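Local coordinates for protein DR2417 (Deinococcus radiodurans, PDB 4XWW) that probably degrades and matures RNA as a dimeric, metal-dependent 5'-3' exonuclease, possibly with endonuclease activity, of the metallo-beta-lactamase superfamily, at residues 26-35 / 400-409; 208-219 / 379-387. One frame throughout, in Å; residues are numbered along the deposited sequence.

Contact 1 of 2, residues 26-35 / 400-409; sequences GMGEIGKNIT and LPWHGEPRHQ. With ZN (zinc ion), chain F; nucleotides of chain C.
Met27 brings its thioether across the edge of the Trp402 ring at the buried end. A bend at chi2 (-69°) brings CE to 3.8 Å from Trp402 CB, near the ring plane. SD, 5.0 Å from the centroid of the five-membered ring, makes an edge-on Met-aromatic contact. Gln409 crosses Met27 at about a right angle; its NE2 donates nearly straight to Pro401 O (3.1 Å, 166°) and also bonds Ala429 O. Deeper in, the amide of Asn33 lies almost parallel to the His403 imidazole, planes 8° apart, with ND2 3.5 Å from His403 CD2. That ND2 is held by the backbone O of Asp88. Here the loop before strand 34-39 meets the turn after strand 398-402, joining two sequence-distant parts of the metallo-beta-lactamase fold at its zinc centre: His403 NE2 binds zinc at 2.2 Å, and Asp88, His89 and a water complete the ion's ligands. His403 N makes a weak bond to Gly26 O. The side of partly exposed Gly28, Ile30 and Glu405 is more open to solvent and partly water-mediated. Ile30 packs between Gly404 and nucleotide U2 of the RNA, CG1 resting on Gly404 CA, CG2 3.4 Å from U2 O2' and CD1 against the uracil. A water bridges Ile30 N and Glu405 OE2; Glu405 OE1 turns to Asn355 and Asn359 of the second subunit.

Contact 2 of 2, residues 208-219 / 379-387; sequences SDSTNAERPGHT and SGHASQEEL. With nucleotides of chain C.
His381 ND1 donates to Asp209 OD2 at 2.6 Å, almost straight (174°) and in the ring plane, using the syn lone pair of a carboxylate turned 85° to the imidazole. At the other end of the ring NE2 gives a 2.7 Å bond to OP1 of nucleotide U3. Thr211 lies over one ring face, CB 3.9 Å from the centroid in a CH-pi contact. Its OG1 and backbone N both donate to Asp209 OD1, the latter closing an Asx turn, while Phe176 N bonds OD2; the carboxylate is thus gripped at both oxygens. Gly380 N holds the phosphate of U2 through OP1. Behind the histidine, its carbonyl O takes two donors, Asn212 ND2 from above the carbonyl plane and Thr219 OG1 at 2.7 Å. Farther out, Glu386 OE1 sits between Thr219 N (2.7 Å) and Ser383 N, which reach it from opposite faces of the carboxylate. The same carboxylate stacks on the His218 ring, planes 6° apart, with CG over the ring centre. Helix 384-394 begins here: Gln384 N and Glu385 N donate to Arg215 O and Gly217 O, Gln384 NE2 to Ala213 O at 2.9 Å, and Leu387 CD1 packs on Ala213. Asp209 and His381 are the predicted proton donor and acceptor; the imidazole links the carboxylate to the phosphate of U3, consistent with a part in acid-base chemistry there.

How the contacts relate
Contacts 1 and 2 have centres 14 Å apart and meet through neighbouring strands 205-209 and 398-402 of one sheet, with a probable hydrogen bond between Ser210 N and Trp402 O (2.8 Å). Zinc ligand His403 of contact 1 and His381 of contact 2 touch ring to ring, planes about 35° apart, and Thr211 OG1 lies 2.8 Å from His403 ND1, a weak hydrogen bond. Both contacts converge on the phosphate of U3: His381 NE2 binds its OP1, and its OP2 lies 3.0 Å from the zinc held by His403. U2 also touches both contacts. On the dimer side, Arg407 NE pairs with Glu214 OE2 at 2.8 Å, and both residues also reach the second subunit.

Contact 1 of 2, residues 26-35 / 400-409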
# COMPACT_ATOMS: atom_id res chain seq x y z
N GLY A 26 -11.36 14.08 11.83
CA GLY A 26 -9.99 14.55 11.84
C GLY A 26 -9.16 14.17 13.05
O GLY A 26 -7.96 14.44 13.11
N MET A 27 -9.80 13.53 14.03
CA MET A 27 -9.09 13.00 15.19
C MET A 27 -8.89 11.49 15.02
O MET A 27 -9.83 10.78 14.68
CB MET A 27 -9.88 13.27 16.47
CG MET A 27 -9.82 14.70 16.99
SD MET A 27 -8.20 15.18 17.61
CE MET A 27 -8.62 16.75 18.38
N GLY A 28 -7.68 11.00 15.27
CA GLY A 28 -7.44 9.57 15.12
C GLY A 28 -7.43 9.12 13.67
O GLY A 28 -7.53 7.92 13.35
N GLU A 29 -7.29 10.11 12.78
CA GLU A 29 -7.24 9.89 11.34
C GLU A 29 -6.62 11.11 10.69
O GLU A 29 -6.56 12.19 11.30
CB GLU A 29 -8.63 9.67 10.75
CG GLU A 29 -9.53 10.91 10.92
CD GLU A 29 -10.92 10.72 10.36
OE1 GLU A 29 -11.10 9.84 9.50
OE2 GLU A 29 -11.84 11.45 10.79
N ILE A 30 -6.20 10.96 9.45
CA ILE A 30 -5.83 12.09 8.64
C ILE A 30 -6.89 12.21 7.53
O ILE A 30 -6.92 11.42 6.60
CB ILE A 30 -4.44 11.93 8.06
CG1 ILE A 30 -3.43 11.87 9.22
CG2 ILE A 30 -4.13 13.08 7.11
CD1 ILE A 30 -2.00 11.71 8.81
N GLY A 31 -7.76 13.20 7.68
CA GLY A 31 -8.87 13.39 6.76
C GLY A 31 -10.17 13.82 7.43
O GLY A 31 -10.32 13.72 8.66
N LYS A 32 -11.10 14.28 6.58
CA LYS A 32 -12.42 14.83 6.93
C LYS A 32 -12.46 15.60 8.24
O LYS A 32 -13.28 15.33 9.12
CB LYS A 32 -13.51 13.72 6.93
CG LYS A 32 -13.31 12.52 7.86
CD LYS A 32 -14.45 11.49 7.61
CE LYS A 32 -14.21 10.14 8.30
NZ LYS A 32 -14.20 10.29 9.79
N ASN A 33 -11.59 16.60 8.34
CA ASN A 33 -11.52 17.45 9.51
C ASN A 33 -12.79 18.26 9.71
O ASN A 33 -13.29 18.90 8.78
CB ASN A 33 -10.30 18.36 9.37
CG ASN A 33 -9.01 17.57 9.42
OD1 ASN A 33 -8.60 17.15 10.48
ND2 ASN A 33 -8.39 17.35 8.28
N ILE A 34 -13.30 18.24 10.94
CA ILE A 34 -14.42 19.07 11.34
C ILE A 34 -14.51 19.07 12.86
O ILE A 34 -14.59 18.01 13.51
CB ILE A 34 -15.76 18.63 10.70
CG1 ILE A 34 -16.92 19.44 11.30
CG2 ILE A 34 -15.98 17.10 10.85
CD1 ILE A 34 -18.23 19.34 10.53
N THR A 35 -14.46 20.27 13.43
CA THR A 35 -14.43 20.43 14.88
C THR A 35 -15.51 21.41 15.33
O THR A 35 -15.66 22.51 14.78
CB THR A 35 -13.06 20.93 15.35
OG1 THR A 35 -12.04 20.08 14.82
CG2 THR A 35 -12.97 20.93 16.87
N LEU A 400 -4.41 19.15 22.94
CA LEU A 400 -5.11 18.19 22.10
C LEU A 400 -4.37 17.98 20.79
O LEU A 400 -4.59 18.70 19.83
CB LEU A 400 -6.54 18.65 21.77
CG LEU A 400 -7.69 18.43 22.73
CD1 LEU A 400 -8.97 18.97 22.09
CD2 LEU A 400 -7.85 16.96 23.05
N PRO A 401 -3.50 16.96 20.75
CA PRO A 401 -2.85 16.66 19.46
C PRO A 401 -3.90 16.17 18.46
O PRO A 401 -4.74 15.33 18.79
CB PRO A 401 -1.84 15.57 19.83
CG PRO A 401 -2.31 15.03 21.16
CD PRO A 401 -2.93 16.19 21.86
N TRP A 402 -3.82 16.69 17.24
CA TRP A 402 -4.92 16.63 16.29
C TRP A 402 -4.38 16.32 14.88
O TRP A 402 -3.16 16.29 14.70
CB TRP A 402 -5.70 17.98 16.37
CG TRP A 402 -6.49 18.35 15.17
CD1 TRP A 402 -7.77 17.98 14.88
CD2 TRP A 402 -6.07 19.20 14.10
NE1 TRP A 402 -8.16 18.51 13.68
CE2 TRP A 402 -7.13 19.26 13.18
CE3 TRP A 402 -4.89 19.91 13.83
CZ2 TRP A 402 -7.06 20.02 12.00
CZ3 TRP A 402 -4.80 20.65 12.64
CH2 TRP A 402 -5.89 20.69 11.74
N HIS A 403 -5.25 16.05 13.91
CA HIS A 403 -4.83 15.81 12.52
C HIS A 403 -3.76 14.71 12.45
O HIS A 403 -2.65 14.89 11.93
CB HIS A 403 -4.30 17.13 11.87
CG HIS A 403 -4.33 17.14 10.37
ND1 HIS A 403 -3.39 16.47 9.62
CD2 HIS A 403 -5.12 17.80 9.48
CE1 HIS A 403 -3.62 16.68 8.33
NE2 HIS A 403 -4.66 17.47 8.22
N GLY A 404 -4.11 13.55 13.01
CA GLY A 404 -3.20 12.42 13.01
C GLY A 404 -3.93 11.18 13.45
O GLY A 404 -4.93 11.26 14.16
N GLU A 405 -3.41 10.03 13.03
CA GLU A 405 -3.87 8.75 13.54
C GLU A 405 -3.35 8.62 14.97
O GLU A 405 -2.49 9.39 15.36
CB GLU A 405 -3.37 7.62 12.65
CG GLU A 405 -3.96 7.70 11.25
CD GLU A 405 -3.28 6.77 10.25
OE1 GLU A 405 -2.20 6.23 10.57
OE2 GLU A 405 -3.85 6.59 9.16
N PRO A 406 -3.84 7.65 15.75
CA PRO A 406 -3.35 7.57 17.13
C PRO A 406 -1.81 7.53 17.23
O PRO A 406 -1.27 8.17 18.14
CB PRO A 406 -4.00 6.28 17.64
CG PRO A 406 -5.35 6.27 16.89
CD PRO A 406 -4.91 6.66 15.49
N ARG A 407 -1.12 6.86 16.30
CA ARG A 407 0.34 6.84 16.39
C ARG A 407 0.92 8.26 16.35
O ARG A 407 1.86 8.60 17.08
CB ARG A 407 0.96 5.96 15.28
CG ARG A 407 0.57 6.35 13.86
CD ARG A 407 1.07 5.36 12.85
NE ARG A 407 2.53 5.38 12.80
CZ ARG A 407 3.26 4.53 12.09
NH1 ARG A 407 2.67 3.60 11.34
NH2 ARG A 407 4.59 4.61 12.12
N HIS A 408 0.36 9.11 15.49
CA HIS A 408 0.82 10.48 15.35
C HIS A 408 0.47 11.32 16.57
O HIS A 408 1.30 12.07 17.08
CB HIS A 408 0.20 11.10 14.10
CG HIS A 408 0.44 10.28 12.87
ND1 HIS A 408 -0.59 9.84 12.07
CD2 HIS A 408 1.58 9.78 12.36
CE1 HIS A 408 -0.08 9.12 11.08
NE2 HIS A 408 1.23 9.05 11.23
N GLN A 409 -0.77 11.20 17.01
CA GLN A 409 -1.22 11.95 18.18
C GLN A 409 -0.42 11.62 19.43
O GLN A 409 -0.05 12.51 20.20
CB GLN A 409 -2.68 11.65 18.46
CG GLN A 409 -3.69 12.21 17.47
CD GLN A 409 -5.07 11.67 17.77
OE1 GLN A 409 -5.33 10.47 17.61
NE2 GLN A 409 -5.95 12.52 18.25
ZN ZN F . -5.36 18.61 6.50
P U C 2 3.02 15.94 2.65
OP1 U C 2 2.55 17.23 2.09
OP2 U C 2 3.70 15.92 3.97
O5' U C 2 1.80 14.92 2.76
C5' U C 2 0.89 14.73 1.67
C4' U C 2 -0.51 14.50 2.19
O4' U C 2 -0.61 13.17 2.77
C3' U C 2 -0.98 15.47 3.28
O3' U C 2 -2.34 15.80 3.03
C2' U C 2 -0.90 14.63 4.55
O2' U C 2 -1.80 15.06 5.55
C1' U C 2 -1.29 13.26 4.01
N1 U C 2 -0.87 12.13 4.85
C2 U C 2 -1.77 11.10 5.03
O2 U C 2 -2.87 11.08 4.52
N3 U C 2 -1.32 10.08 5.84
C4 U C 2 -0.10 10.00 6.48
O4 U C 2 0.15 9.01 7.17
C5 U C 2 0.77 11.11 6.25
C6 U C 2 0.36 12.11 5.46
O HOH W 1 -6.07 8.21 8.43
O HOH W 2 -11.12 17.58 14.66
O HOH W 3 -3.83 19.57 5.61

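Contact 2 of 2, residues 208-219 / 379-387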
# COMPACT_ATOMS: atom_id res chain seq x y z
N SER A 208 -2.98 21.10 17.87
CA SER A 208 -1.86 21.19 16.94
C SER A 208 -1.76 19.99 16.01
O SER A 208 -2.12 18.86 16.36
CB SER A 208 -0.56 21.40 17.71
OG SER A 208 0.54 21.64 16.85
N ASP A 209 -1.24 20.28 14.83
CA ASP A 209 -1.13 19.36 13.71
C ASP A 209 -0.11 18.25 13.98
O ASP A 209 1.07 18.53 14.10
CB ASP A 209 -0.75 20.19 12.48
CG ASP A 209 -0.57 19.37 11.20
OD1 ASP A 209 -0.80 18.14 11.19
OD2 ASP A 209 -0.22 20.02 10.19
N SER A 210 -0.57 17.00 14.06
CA SER A 210 0.33 15.91 14.44
C SER A 210 0.87 15.09 13.27
O SER A 210 1.55 14.10 13.49
CB SER A 210 -0.37 14.93 15.40
OG SER A 210 -1.00 15.63 16.47
N THR A 211 0.55 15.51 12.05
CA THR A 211 0.85 14.70 10.86
C THR A 211 2.26 14.12 10.85
O THR A 211 2.45 12.90 10.63
CB THR A 211 0.67 15.55 9.59
OG1 THR A 211 -0.67 16.05 9.55
CG2 THR A 211 0.92 14.70 8.36
N ASN A 212 3.24 14.97 11.09
CA ASN A 212 4.64 14.57 11.01
C ASN A 212 5.29 14.45 12.38
O ASN A 212 6.49 14.64 12.53
CB ASN A 212 5.44 15.56 10.13
CG ASN A 212 5.20 15.35 8.65
OD1 ASN A 212 4.69 14.30 8.22
ND2 ASN A 212 5.58 16.34 7.84
N ALA A 213 4.49 14.12 13.39
CA ALA A 213 5.03 14.08 14.75
C ALA A 213 6.09 13.00 14.97
O ALA A 213 6.84 13.06 15.95
CB ALA A 213 3.87 13.93 15.77
N GLU A 214 6.18 12.02 14.06
CA GLU A 214 7.19 10.95 14.20
C GLU A 214 8.48 11.28 13.45
O GLU A 214 9.45 10.52 13.52
CB GLU A 214 6.62 9.61 13.71
CG GLU A 214 5.45 9.16 14.57
CD GLU A 214 5.00 7.73 14.28
OE1 GLU A 214 5.85 6.81 14.32
OE2 GLU A 214 3.80 7.53 14.05
N ARG A 215 8.50 12.42 12.77
CA ARG A 215 9.66 12.85 11.99
C ARG A 215 10.56 13.81 12.77
O ARG A 215 10.12 14.88 13.17
CB ARG A 215 9.21 13.52 10.69
CG ARG A 215 8.46 12.58 9.76
CD ARG A 215 8.37 13.19 8.36
NE ARG A 215 7.29 12.61 7.57
CZ ARG A 215 6.95 13.05 6.36
NH1 ARG A 215 7.60 14.06 5.80
NH2 ARG A 215 5.95 12.47 5.71
N PRO A 216 11.82 13.42 13.00
CA PRO A 216 12.71 14.30 13.76
C PRO A 216 13.15 15.47 12.90
O PRO A 216 13.02 15.39 11.68
CB PRO A 216 13.90 13.39 14.10
CG PRO A 216 13.42 11.98 13.82
CD PRO A 216 12.43 12.12 12.70
N GLY A 217 13.63 16.54 13.53
CA GLY A 217 14.19 17.67 12.81
C GLY A 217 13.15 18.65 12.30
O GLY A 217 12.08 18.79 12.87
N HIS A 218 13.49 19.31 11.19
CA HIS A 218 12.71 20.40 10.63
C HIS A 218 12.36 20.04 9.19
O HIS A 218 13.20 19.51 8.45
CB HIS A 218 13.53 21.69 10.72
CG HIS A 218 12.73 22.94 10.55
ND1 HIS A 218 12.02 23.23 9.40
CD2 HIS A 218 12.56 24.00 11.37
CE1 HIS A 218 11.42 24.40 9.54
NE2 HIS A 218 11.74 24.90 10.72
N THR A 219 11.11 20.27 8.80
CA THR A 219 10.69 20.00 7.43
C THR A 219 11.45 20.94 6.50
O THR A 219 11.66 22.10 6.84
CB THR A 219 9.16 20.18 7.26
OG1 THR A 219 8.48 19.24 8.11
CG2 THR A 219 8.71 19.96 5.81
N SER A 379 7.33 18.35 2.63
CA SER A 379 6.01 18.20 3.25
C SER A 379 5.37 19.55 3.59
O SER A 379 6.06 20.52 3.88
CB SER A 379 6.15 17.36 4.54
OG SER A 379 4.92 17.27 5.25
N GLY A 380 4.05 19.58 3.54
CA GLY A 380 3.31 20.74 4.02
C GLY A 380 3.22 20.78 5.54
O GLY A 380 2.65 21.73 6.09
N HIS A 381 3.71 19.75 6.24
CA HIS A 381 3.46 19.70 7.69
C HIS A 381 4.75 19.71 8.52
O HIS A 381 5.77 19.14 8.15
CB HIS A 381 2.61 18.48 8.06
CG HIS A 381 1.29 18.41 7.36
ND1 HIS A 381 0.13 18.90 7.91
CD2 HIS A 381 0.95 17.90 6.15
CE1 HIS A 381 -0.88 18.68 7.08
NE2 HIS A 381 -0.41 18.08 6.00
N ALA A 382 4.65 20.35 9.69
CA ALA A 382 5.71 20.46 10.69
C ALA A 382 6.25 19.14 11.20
O ALA A 382 5.49 18.28 11.62
CB ALA A 382 5.19 21.25 11.87
N SER A 383 7.58 19.03 11.23
CA SER A 383 8.23 17.92 11.90
C SER A 383 8.43 18.30 13.37
O SER A 383 7.99 19.38 13.80
CB SER A 383 9.55 17.59 11.21
OG SER A 383 9.28 17.19 9.87
N GLN A 384 9.10 17.44 14.13
CA GLN A 384 9.18 17.60 15.59
C GLN A 384 9.75 18.94 16.05
O GLN A 384 9.24 19.53 17.02
CB GLN A 384 10.02 16.45 16.20
CG GLN A 384 9.31 15.10 16.16
CD GLN A 384 10.18 13.94 16.62
OE1 GLN A 384 11.35 14.12 16.96
NE2 GLN A 384 9.61 12.74 16.63
N GLU A 385 10.81 19.44 15.41
CA GLU A 385 11.39 20.71 15.86
C GLU A 385 10.35 21.83 15.76
O GLU A 385 10.24 22.68 16.67
CB GLU A 385 12.63 21.07 15.04
CG GLU A 385 13.88 20.36 15.51
CD GLU A 385 15.10 20.72 14.70
OE1 GLU A 385 15.07 21.78 14.02
OE2 GLU A 385 16.07 19.95 14.73
N GLU A 386 9.58 21.81 14.68
CA GLU A 386 8.57 22.84 14.48
C GLU A 386 7.41 22.68 15.45
O GLU A 386 6.94 23.66 16.02
CB GLU A 386 8.09 22.83 13.04
CG GLU A 386 9.20 23.10 12.04
CD GLU A 386 8.96 22.38 10.74
OE1 GLU A 386 9.38 21.20 10.64
OE2 GLU A 386 8.31 22.97 9.84
N LEU A 387 6.99 21.44 15.66
CA LEU A 387 5.94 21.19 16.66
C LEU A 387 6.39 21.64 18.05
O LEU A 387 5.61 22.23 18.81
CB LEU A 387 5.56 19.69 16.67
CG LEU A 387 5.03 19.14 15.34
CD1 LEU A 387 4.75 17.63 15.44
CD2 LEU A 387 3.78 19.95 14.94
P U C 2 3.02 15.94 2.65
OP1 U C 2 2.55 17.23 2.09
OP2 U C 2 3.70 15.92 3.97
O5' U C 2 1.80 14.92 2.76
C5' U C 2 0.89 14.73 1.67
C4' U C 2 -0.51 14.50 2.19
O4' U C 2 -0.61 13.17 2.77
C3' U C 2 -0.98 15.47 3.28
O3' U C 2 -2.34 15.80 3.03
C2' U C 2 -0.90 14.63 4.55
O2' U C 2 -1.80 15.06 5.55
C1' U C 2 -1.29 13.26 4.01
N1 U C 2 -0.87 12.13 4.85
C2 U C 2 -1.77 11.10 5.03
O2 U C 2 -2.87 11.08 4.52
N3 U C 2 -1.32 10.08 5.84
C4 U C 2 -0.10 10.00 6.48
O4 U C 2 0.15 9.01 7.17
C5 U C 2 0.77 11.11 6.25
C6 U C 2 0.36 12.11 5.46
P U C 3 -2.84 17.29 3.24
OP1 U C 3 -1.67 18.12 3.62
OP2 U C 3 -4.03 17.26 4.12
O5' U C 3 -3.28 17.73 1.78
C5' U C 3 -2.37 17.61 0.68
C4' U C 3 -3.09 17.06 -0.53
O4' U C 3 -3.08 15.61 -0.47
C3' U C 3 -4.55 17.48 -0.65
O3' U C 3 -4.83 17.82 -2.00
C2' U C 3 -5.32 16.24 -0.23
O2' U C 3 -6.59 16.13 -0.82
C1' U C 3 -4.39 15.13 -0.72
N1 U C 3 -4.57 13.86 0.01
C2 U C 3 -4.73 12.71 -0.74
O2 U C 3 -4.71 12.71 -1.96
N3 U C 3 -4.91 11.57 -0.01
C4 U C 3 -4.94 11.46 1.36
O4 U C 3 -5.11 10.35 1.88
C5 U C 3 -4.78 12.69 2.07
C6 U C 3 -4.60 13.83 1.38
O HOH W 4 2.70 21.48 18.42
O HOH W 5 2.87 17.72 11.76
O HOH W 6 13.72 16.12 16.52